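Local coordinates for protein putative glycosidase ph117-related (Bacteroides thetaiotaomicron, PDB 5A7V) that probably acts on beta-mannosides as a GH130-family glycoside phosphorylase or hydrolase, and holds mannose in its pocket, at residues 260-264 against 265-269. Sequence-based numbering, arbitrary orientation.
Sequences SPRDG and HFDSQ
The guanidinium of R262 lies flat on the imidazole of H265, the two centres 3.7 Å apart and the planes inclined by only 9°, a parallel stack that puts NH1 over the middle of the ring. At the edge of the same group sits D267. Its OD1 accepts two hydrogen bonds of a side-on salt bridge, from R262 NE at 2.8 Å and R262 NH2 at 3.0 Å; OD1 lies almost exactly in the guanidinium plane, yet the carboxylate stands nearly perpendicular to it (89°). An extended run from CG to NE, begun by chi1 of 57°, carries R262 across to this carboxylate. The backbone adds a third link: R262 N donates to D267 O at 3.0 Å, on a carbonyl lone pair, and P261 CA offers a CA-H...O contact to that same oxygen. The chain between these partners reverses in a type II beta turn from R262 to H265, with G264 in its third position, where a type II turn needs the positive phi that glycine readily adopts. This turn belongs to the loop that leads into strand 270-280, in the GH130 catalytic domain with its five-bladed beta-propeller architecture. Just beyond the turn, S268 OG donates to H265 O at 2.7 Å, while a water spans D263 OD1 and S268 O. Farther out, D326 pairs with R262 NH1 through its carboxylate and accepts H265 ND1 at its backbone O, tying both stacked groups to one residue. The buried D267 keeps OD2 for Y288 and R324, and D263 OD2 forms a salt bridge with R296.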
loop_
_atom_site.group_PDB
_atom_site.type_symbol
_atom_site.label_atom_id
_atom_site.label_comp_id
_atom_site.label_asym_id
_atom_site.label_seq_id
_atom_site.Cartn_x
_atom_site.Cartn_y
_atom_site.Cartn_z
ATOM N N SER A 260 -8.138 3.899 15.315
ATOM C CA SER A 260 -7.286 5.057 15.243
ATOM C C SER A 260 -5.906 4.757 15.849
ATOM O O SER A 260 -5.719 3.734 16.524
ATOM C CB SER A 260 -7.939 6.172 16.078
ATOM O OG SER A 260 -9.172 6.584 15.471
ATOM N N PRO A 261 -4.958 5.661 15.614
ATOM C CA PRO A 261 -3.688 5.567 16.360
ATOM C C PRO A 261 -3.920 5.550 17.864
ATOM O O PRO A 261 -4.930 6.050 18.357
ATOM C CB PRO A 261 -2.909 6.805 15.922
ATOM C CG PRO A 261 -3.520 7.195 14.607
ATOM C CD PRO A 261 -4.975 6.837 14.723
ATOM N N ARG A 262 -2.965 4.964 18.570
ATOM C CA ARG A 262 -3.071 4.772 20.016
ATOM C C ARG A 262 -1.767 5.125 20.709
ATOM O O ARG A 262 -0.674 4.963 20.159
ATOM C CB ARG A 262 -3.460 3.342 20.357
ATOM C CG ARG A 262 -2.509 2.348 19.790
ATOM C CD ARG A 262 -2.862 0.892 20.005
ATOM N NE ARG A 262 -2.028 0.108 19.136
ATOM C CZ ARG A 262 -1.793 -1.179 19.214
ATOM N NH1 ARG A 262 -2.391 -1.923 20.138
ATOM N NH2 ARG A 262 -0.913 -1.702 18.370
ATOM N N ASP A 263 -1.864 5.575 21.950
ATOM C CA ASP A 263 -0.676 5.921 22.728
ATOM C C ASP A 263 0.106 4.643 23.069
ATOM O O ASP A 263 -0.463 3.573 23.369
ATOM C CB ASP A 263 -1.062 6.595 24.017
ATOM C CG ASP A 263 -1.576 8.011 23.876
ATOM O OD1 ASP A 263 -1.585 8.570 22.742
ATOM O OD2 ASP A 263 -1.947 8.611 24.956
ATOM N N GLY A 264 1.437 4.774 23.114
ATOM C CA GLY A 264 2.265 3.705 23.629
ATOM C C GLY A 264 2.745 2.631 22.695
ATOM O O GLY A 264 3.499 1.765 23.076
ATOM N N HIS A 265 2.228 2.677 21.455
ATOM C CA HIS A 265 2.525 1.670 20.451
ATOM C C HIS A 265 3.132 2.300 19.183
ATOM O O HIS A 265 3.099 3.509 18.994
ATOM C CB HIS A 265 1.263 0.836 20.096
ATOM C CG HIS A 265 0.736 0.048 21.245
ATOM N ND1 HIS A 265 1.007 -1.285 21.436
ATOM C CD2 HIS A 265 -0.032 0.437 22.302
ATOM C CE1 HIS A 265 0.414 -1.693 22.563
ATOM N NE2 HIS A 265 -0.209 -0.659 23.109
ATOM N N PHE A 266 3.644 1.417 18.325
ATOM C CA PHE A 266 4.242 1.834 17.054
ATOM C C PHE A 266 3.265 2.598 16.135
ATOM O O PHE A 266 3.694 3.395 15.295
ATOM C CB PHE A 266 4.841 0.643 16.311
ATOM C CG PHE A 266 3.769 -0.255 15.697
ATOM C CD1 PHE A 266 3.044 -1.173 16.470
ATOM C CD2 PHE A 266 3.484 -0.187 14.321
ATOM C CE1 PHE A 266 2.037 -1.958 15.927
ATOM C CE2 PHE A 266 2.475 -0.966 13.760
ATOM C CZ PHE A 266 1.760 -1.833 14.555
ATOM N N ASP A 267 1.966 2.295 16.277
ATOM C CA ASP A 267 0.935 2.890 15.417
ATOM C C ASP A 267 0.214 3.993 16.205
ATOM O O ASP A 267 -0.956 3.900 16.581
ATOM C CB ASP A 267 -0.021 1.864 14.861
ATOM C CG ASP A 267 -0.758 1.038 15.909
ATOM O OD1 ASP A 267 -0.268 0.869 17.059
ATOM O OD2 ASP A 267 -1.839 0.473 15.537
ATOM N N SER A 268 0.991 5.058 16.478
ATOM C CA SER A 268 0.646 6.092 17.439
ATOM C C SER A 268 0.409 7.473 16.841
ATOM O O SER A 268 -0.153 8.340 17.514
ATOM C CB SER A 268 1.690 6.126 18.562
ATOM O OG SER A 268 2.988 6.055 18.009
ATOM N N GLN A 269 0.911 7.717 15.620
ATOM C CA GLN A 269 0.622 8.946 14.887
ATOM C C GLN A 269 -0.302 8.707 13.694
ATOM O O GLN A 269 -1.159 9.563 13.411
ATOM C CB GLN A 269 1.930 9.617 14.427
ATOM C CG GLN A 269 1.742 11.017 13.862
ATOM C CD GLN A 269 3.080 11.771 13.769
ATOM O OE1 GLN A 269 3.940 11.592 14.617
ATOM N NE2 GLN A 269 3.261 12.522 12.735
HETATM O O HOH W 1 -1.785 8.316 19.870
#